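Local coordinates for uncharacterized protein (Pyrococcus furiosus, PDB 4XLZ), which probably removes an acetyl group from N,N'-diacetylchitobiose, as a metal-dependent deacetylase of carbohydrate esterase family 14, at residues A[61-73]-A[101-114]. Residues are numbered along the deposited sequence; the frame is centred on the assembly and turned at random.
Sequences EVIYICMTDGYMG and VRKIYWLNYRDTEL
Tyr64 and Cys66 bond to Lys103, Tyr105 and Leu107 through nearly straight backbone hydrogen bonds between parallel strands 61-68 and 103-109, until a beta bulge shifts the register before Thr68 meets Tyr109. Val101 lays CG1 over one face of the Tyr64 ring, 3.9 Å from its centroid. On the same side of the sheet, Cys66 CB lies 3.7 Å from Trp106 CE3. Ile65 CG2 packs on Leu107 CG across the other side.

Past the strands, Asp69 OD1 accepts from Asp111 N (2.9 Å) and, on the opposite face of its carboxylate, from Tyr71 N, closing an Asx turn. Asp111 answers with OD2, which takes Met72 N at 2.9 Å from above its plane. The Arg110 chain turns about its CG-CD bond (chi3 -69°) and lays its guanidinium flat on the Tyr71 ring, planes 7° apart. Arg110 NH1 also bonds Asn108 O of a neighbouring subunit. A serine in place of Tyr71 would probably leave the guanidinium without its stacking partner and freer to turn.

The strands belong to a beta-alpha-beta unit with helix 81-99. Their C-terminal loops approach the metal site, where Asp111 touches the cadmium ligand His40.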
loop_
_atom_site.group_PDB
_atom_site.type_symbol
_atom_site.label_atom_id
_atom_site.label_comp_id
_atom_site.label_asym_id
_atom_site.label_seq_id
_atom_site.Cartn_x
_atom_site.Cartn_y
_atom_site.Cartn_z
ATOM N N GLU A 61 -19.865 32.604 -5.087
ATOM C CA GLU A 61 -20.161 31.281 -5.583
ATOM C C GLU A 61 -19.465 30.230 -4.669
ATOM O O GLU A 61 -18.264 30.316 -4.512
ATOM C CB GLU A 61 -19.610 31.089 -7.028
ATOM C CG GLU A 61 -19.984 29.807 -7.628
ATOM C CD GLU A 61 -19.482 29.584 -9.050
ATOM O OE1 GLU A 61 -18.931 30.578 -9.586
ATOM O OE2 GLU A 61 -19.661 28.472 -9.567
ATOM N N VAL A 62 -20.319 29.515 -3.955
ATOM C CA VAL A 62 -19.805 28.484 -2.979
ATOM C C VAL A 62 -20.043 27.175 -3.619
ATOM O O VAL A 62 -21.100 26.758 -4.073
ATOM C CB VAL A 62 -20.583 28.533 -1.625
ATOM C CG1 VAL A 62 -20.003 27.413 -0.752
ATOM C CG2 VAL A 62 -20.461 29.899 -0.945
ATOM N N ILE A 63 -18.879 26.419 -3.728
ATOM C CA ILE A 63 -18.873 25.053 -4.307
ATOM C C ILE A 63 -18.390 24.043 -3.240
ATOM O O ILE A 63 -17.478 24.393 -2.523
ATOM C CB ILE A 63 -17.844 25.049 -5.510
ATOM C CG1 ILE A 63 -18.392 26.055 -6.595
ATOM C CG2 ILE A 63 -17.685 23.621 -6.070
ATOM C CD1 ILE A 63 -17.239 26.364 -7.600
ATOM N N TYR A 64 -19.013 22.912 -3.205
ATOM C CA TYR A 64 -18.547 21.855 -2.196
ATOM C C TYR A 64 -17.692 20.830 -2.966
ATOM O O TYR A 64 -17.938 20.497 -4.135
ATOM C CB TYR A 64 -19.699 21.052 -1.694
ATOM C CG TYR A 64 -20.591 21.784 -0.691
ATOM C CD1 TYR A 64 -20.386 23.090 -0.281
ATOM C CD2 TYR A 64 -21.636 21.026 -0.210
ATOM C CE1 TYR A 64 -21.280 23.689 0.722
ATOM C CE2 TYR A 64 -22.533 21.577 0.784
ATOM C CZ TYR A 64 -22.296 22.857 1.153
ATOM O OH TYR A 64 -23.174 23.454 2.080
ATOM N N ILE A 65 -16.679 20.343 -2.210
ATOM C CA ILE A 65 -16.087 19.026 -2.556
ATOM C C ILE A 65 -16.392 18.095 -1.378
ATOM O O ILE A 65 -16.033 18.504 -0.245
ATOM C CB ILE A 65 -14.579 19.088 -2.739
ATOM C CG1 ILE A 65 -14.248 19.988 -3.938
ATOM C CG2 ILE A 65 -14.063 17.657 -3.055
ATOM C CD1 ILE A 65 -12.688 20.296 -4.080
ATOM N N CYS A 66 -17.062 17.007 -1.634
ATOM C CA CYS A 66 -17.357 16.030 -0.564
ATOM C C CYS A 66 -16.431 14.867 -0.805
ATOM O O CYS A 66 -16.462 14.189 -1.814
ATOM C CB CYS A 66 -18.859 15.657 -0.623
ATOM S SG CYS A 66 -19.294 14.716 0.878
HETATM N N MSE A 67 -15.633 14.564 0.232
HETATM C CA MSE A 67 -14.546 13.543 0.005
HETATM C C MSE A 67 -15.055 12.134 -0.018
HETATM O O MSE A 67 -14.582 11.294 -0.756
HETATM C CB MSE A 67 -13.573 13.569 1.218
HETATM C CG MSE A 67 -12.968 14.960 1.545
HETATM SE SE MSE A 67 -11.950 15.699 0.018
HETATM C CE MSE A 67 -10.526 14.459 -0.009
ATOM N N THR A 68 -16.127 11.821 0.752
ATOM C CA THR A 68 -16.639 10.483 0.886
ATOM C C THR A 68 -18.162 10.397 0.663
ATOM O O THR A 68 -18.845 11.438 0.481
ATOM C CB THR A 68 -16.326 9.786 2.236
ATOM O OG1 THR A 68 -17.212 10.349 3.248
ATOM C CG2 THR A 68 -14.887 9.965 2.689
ATOM N N ASP A 69 -18.662 9.199 0.616
ATOM C CA ASP A 69 -20.075 8.985 0.216
ATOM C C ASP A 69 -20.976 8.807 1.448
ATOM O O ASP A 69 -22.185 8.700 1.273
ATOM C CB ASP A 69 -20.146 7.723 -0.633
ATOM C CG ASP A 69 -19.494 6.465 -0.003
ATOM O OD1 ASP A 69 -19.249 6.508 1.253
ATOM O OD2 ASP A 69 -19.203 5.520 -0.804
ATOM N N GLY A 70 -20.430 8.876 2.634
ATOM C CA GLY A 70 -21.340 8.694 3.809
ATOM C C GLY A 70 -21.901 7.280 3.980
ATOM O O GLY A 70 -22.876 7.035 4.799
ATOM N N TYR A 71 -21.364 6.236 3.327
ATOM C CA TYR A 71 -21.813 4.830 3.325
ATOM C C TYR A 71 -22.055 4.245 4.687
ATOM O O TYR A 71 -22.862 3.331 4.843
ATOM C CB TYR A 71 -20.693 4.042 2.523
ATOM C CG TYR A 71 -20.861 2.586 2.343
ATOM C CD1 TYR A 71 -21.254 2.099 1.063
ATOM C CD2 TYR A 71 -20.526 1.683 3.350
ATOM C CE1 TYR A 71 -21.311 0.718 0.814
ATOM C CE2 TYR A 71 -20.584 0.313 3.148
ATOM C CZ TYR A 71 -20.961 -0.150 1.848
ATOM O OH TYR A 71 -21.028 -1.507 1.644
HETATM N N MSE A 72 -21.219 4.648 5.661
HETATM C CA MSE A 72 -21.223 3.925 6.930
HETATM C C MSE A 72 -22.188 4.539 7.939
HETATM O O MSE A 72 -22.344 3.973 9.054
HETATM C CB MSE A 72 -19.820 3.961 7.576
HETATM C CG MSE A 72 -18.826 3.189 6.753
HETATM SE SE MSE A 72 -19.194 1.251 6.880
HETATM C CE MSE A 72 -17.748 0.800 5.647
ATOM N N GLY A 73 -22.782 5.689 7.609
ATOM C CA GLY A 73 -23.578 6.443 8.620
ATOM C C GLY A 73 -24.937 5.876 9.024
ATOM O O GLY A 73 -25.955 6.642 8.895
ATOM N N VAL A 101 -25.943 26.987 -2.206
ATOM C CA VAL A 101 -24.813 26.308 -2.953
ATOM C C VAL A 101 -25.406 25.599 -4.184
ATOM O O VAL A 101 -26.394 24.819 -4.046
ATOM C CB VAL A 101 -24.171 25.286 -1.923
ATOM C CG1 VAL A 101 -23.111 24.277 -2.681
ATOM C CG2 VAL A 101 -23.557 26.015 -0.824
ATOM N N ARG A 102 -24.718 25.742 -5.324
ATOM C CA ARG A 102 -25.307 25.157 -6.515
ATOM C C ARG A 102 -24.431 24.106 -7.177
ATOM O O ARG A 102 -24.770 23.629 -8.252
ATOM C CB ARG A 102 -25.457 26.260 -7.626
ATOM C CG ARG A 102 -26.517 27.349 -7.237
ATOM C CD ARG A 102 -26.374 28.615 -8.118
ATOM N NE ARG A 102 -26.806 29.764 -7.297
ATOM C CZ ARG A 102 -28.083 30.074 -7.011
ATOM N NH1 ARG A 102 -29.095 29.371 -7.512
ATOM N NH2 ARG A 102 -28.360 31.108 -6.228
ATOM N N LYS A 103 -23.286 23.771 -6.583
ATOM C CA LYS A 103 -22.419 22.781 -7.275
ATOM C C LYS A 103 -21.676 21.960 -6.183
ATOM O O LYS A 103 -21.106 22.556 -5.271
ATOM C CB LYS A 103 -21.403 23.456 -8.136
ATOM C CG LYS A 103 -20.579 22.459 -8.973
ATOM C CD LYS A 103 -19.488 23.186 -9.812
ATOM C CE LYS A 103 -19.951 23.912 -11.065
ATOM N NZ LYS A 103 -18.695 24.205 -12.032
ATOM N N ILE A 104 -21.757 20.663 -6.371
ATOM C CA ILE A 104 -21.058 19.735 -5.389
ATOM C C ILE A 104 -20.253 18.769 -6.280
ATOM O O ILE A 104 -20.807 18.122 -7.217
ATOM C CB ILE A 104 -22.072 18.927 -4.603
ATOM C CG1 ILE A 104 -22.986 19.888 -3.725
ATOM C CG2 ILE A 104 -21.282 17.988 -3.667
ATOM C CD1 ILE A 104 -24.234 19.115 -3.196
ATOM N N TYR A 105 -18.931 18.657 -5.990
ATOM C CA TYR A 105 -18.136 17.539 -6.556
ATOM C C TYR A 105 -18.068 16.389 -5.558
ATOM O O TYR A 105 -17.712 16.679 -4.380
ATOM C CB TYR A 105 -16.690 17.981 -6.790
ATOM C CG TYR A 105 -16.518 18.983 -7.898
ATOM C CD1 TYR A 105 -16.675 20.387 -7.688
ATOM C CD2 TYR A 105 -16.096 18.542 -9.160
ATOM C CE1 TYR A 105 -16.446 21.277 -8.760
ATOM C CE2 TYR A 105 -15.897 19.433 -10.202
ATOM C CZ TYR A 105 -16.044 20.759 -9.982
ATOM O OH TYR A 105 -15.787 21.670 -11.035
ATOM N N TRP A 106 -18.398 15.235 -5.964
ATOM C CA TRP A 106 -18.422 14.043 -5.097
ATOM C C TRP A 106 -17.229 13.203 -5.430
ATOM O O TRP A 106 -17.123 12.635 -6.546
ATOM C CB TRP A 106 -19.673 13.183 -5.365
ATOM C CG TRP A 106 -20.983 13.938 -5.069
ATOM C CD1 TRP A 106 -21.758 14.606 -5.995
ATOM C CD2 TRP A 106 -21.588 14.073 -3.819
ATOM N NE1 TRP A 106 -22.948 15.074 -5.304
ATOM C CE2 TRP A 106 -22.780 14.777 -3.992
ATOM C CE3 TRP A 106 -21.232 13.614 -2.554
ATOM C CZ2 TRP A 106 -23.675 15.028 -2.911
ATOM C CZ3 TRP A 106 -22.095 13.845 -1.427
ATOM C CH2 TRP A 106 -23.298 14.561 -1.673
ATOM N N LEU A 107 -16.256 13.107 -4.550
ATOM C CA LEU A 107 -15.073 12.231 -4.897
ATOM C C LEU A 107 -15.392 10.805 -4.747
ATOM O O LEU A 107 -14.678 9.944 -5.327
ATOM C CB LEU A 107 -13.887 12.553 -3.947
ATOM C CG LEU A 107 -13.378 13.981 -4.037
ATOM C CD1 LEU A 107 -11.982 14.006 -3.354
ATOM C CD2 LEU A 107 -13.194 14.567 -5.472
ATOM N N ASN A 108 -16.431 10.425 -3.933
ATOM C CA ASN A 108 -16.936 9.075 -3.791
ATOM C C ASN A 108 -15.979 8.034 -3.166
ATOM O O ASN A 108 -16.244 6.889 -3.271
ATOM C CB ASN A 108 -17.458 8.483 -5.171
ATOM C CG ASN A 108 -18.762 9.227 -5.689
ATOM O OD1 ASN A 108 -18.786 9.691 -6.829
ATOM N ND2 ASN A 108 -19.644 9.256 -4.946
ATOM N N TYR A 109 -15.011 8.542 -2.447
ATOM C CA TYR A 109 -14.265 7.533 -1.618
ATOM C C TYR A 109 -15.228 6.979 -0.530
ATOM O O TYR A 109 -16.146 7.715 -0.082
ATOM C CB TYR A 109 -12.982 8.185 -0.953
ATOM C CG TYR A 109 -11.977 8.527 -2.061
ATOM C CD1 TYR A 109 -11.192 7.502 -2.563
ATOM C CD2 TYR A 109 -11.833 9.818 -2.484
ATOM C CE1 TYR A 109 -10.291 7.737 -3.612
ATOM C CE2 TYR A 109 -10.856 10.119 -3.522
ATOM C CZ TYR A 109 -10.189 9.046 -4.064
ATOM O OH TYR A 109 -9.349 9.360 -5.135
ATOM N N ARG A 110 -15.068 5.728 -0.181
ATOM C CA ARG A 110 -16.022 5.187 0.782
ATOM C C ARG A 110 -15.714 5.767 2.177
ATOM O O ARG A 110 -14.598 5.860 2.656
ATOM C CB ARG A 110 -15.944 3.666 0.854
ATOM C CG ARG A 110 -17.081 3.128 1.803
ATOM C CD ARG A 110 -17.152 1.552 1.695
ATOM N NE ARG A 110 -17.679 1.198 0.312
ATOM C CZ ARG A 110 -17.736 -0.059 -0.129
ATOM N NH1 ARG A 110 -17.289 -1.062 0.634
ATOM N NH2 ARG A 110 -18.203 -0.320 -1.345
ATOM N N ASP A 111 -16.805 6.143 2.851
ATOM C CA ASP A 111 -16.732 6.574 4.281
ATOM C C ASP A 111 -16.010 5.565 5.118
ATOM O O ASP A 111 -16.228 4.371 5.011
ATOM C CB ASP A 111 -18.256 6.633 4.660
ATOM C CG ASP A 111 -18.516 7.129 6.020
ATOM O OD1 ASP A 111 -17.673 7.602 6.804
ATOM O OD2 ASP A 111 -19.777 7.075 6.345
ATOM N N THR A 112 -15.081 6.126 5.915
ATOM C CA THR A 112 -14.163 5.395 6.856
ATOM C C THR A 112 -12.947 4.864 6.079
ATOM O O THR A 112 -12.071 4.244 6.710
ATOM C CB THR A 112 -14.735 4.250 7.716
ATOM O OG1 THR A 112 -15.127 3.099 6.972
ATOM C CG2 THR A 112 -15.977 4.834 8.564
ATOM N N GLU A 113 -12.901 5.120 4.761
ATOM C CA GLU A 113 -11.857 4.527 3.882
ATOM C C GLU A 113 -11.293 5.661 3.068
ATOM O O GLU A 113 -10.629 5.331 1.997
ATOM C CB GLU A 113 -12.435 3.413 2.989
ATOM C CG GLU A 113 -13.168 2.342 3.900
ATOM C CD GLU A 113 -13.619 1.115 3.177
ATOM O OE1 GLU A 113 -14.145 0.217 3.854
ATOM O OE2 GLU A 113 -13.558 1.071 1.855
ATOM N N LEU A 114 -11.305 6.911 3.443
ATOM C CA LEU A 114 -10.631 7.953 2.658
ATOM C C LEU A 114 -9.119 7.716 2.656
ATOM O O LEU A 114 -8.575 7.774 3.768
ATOM C CB LEU A 114 -10.989 9.329 3.275
ATOM C CG LEU A 114 -10.315 10.496 2.509
ATOM C CD1 LEU A 114 -10.832 10.607 0.988
ATOM C CD2 LEU A 114 -10.622 11.834 3.230
HETATM O O HOH W 1 -17.995 27.212 -11.322
HETATM O O HOH W 2 -22.677 27.359 -6.083
HETATM O O HOH W 3 -18.296 11.857 -2.300
HETATM O O HOH W 4 -19.065 3.038 -1.316
#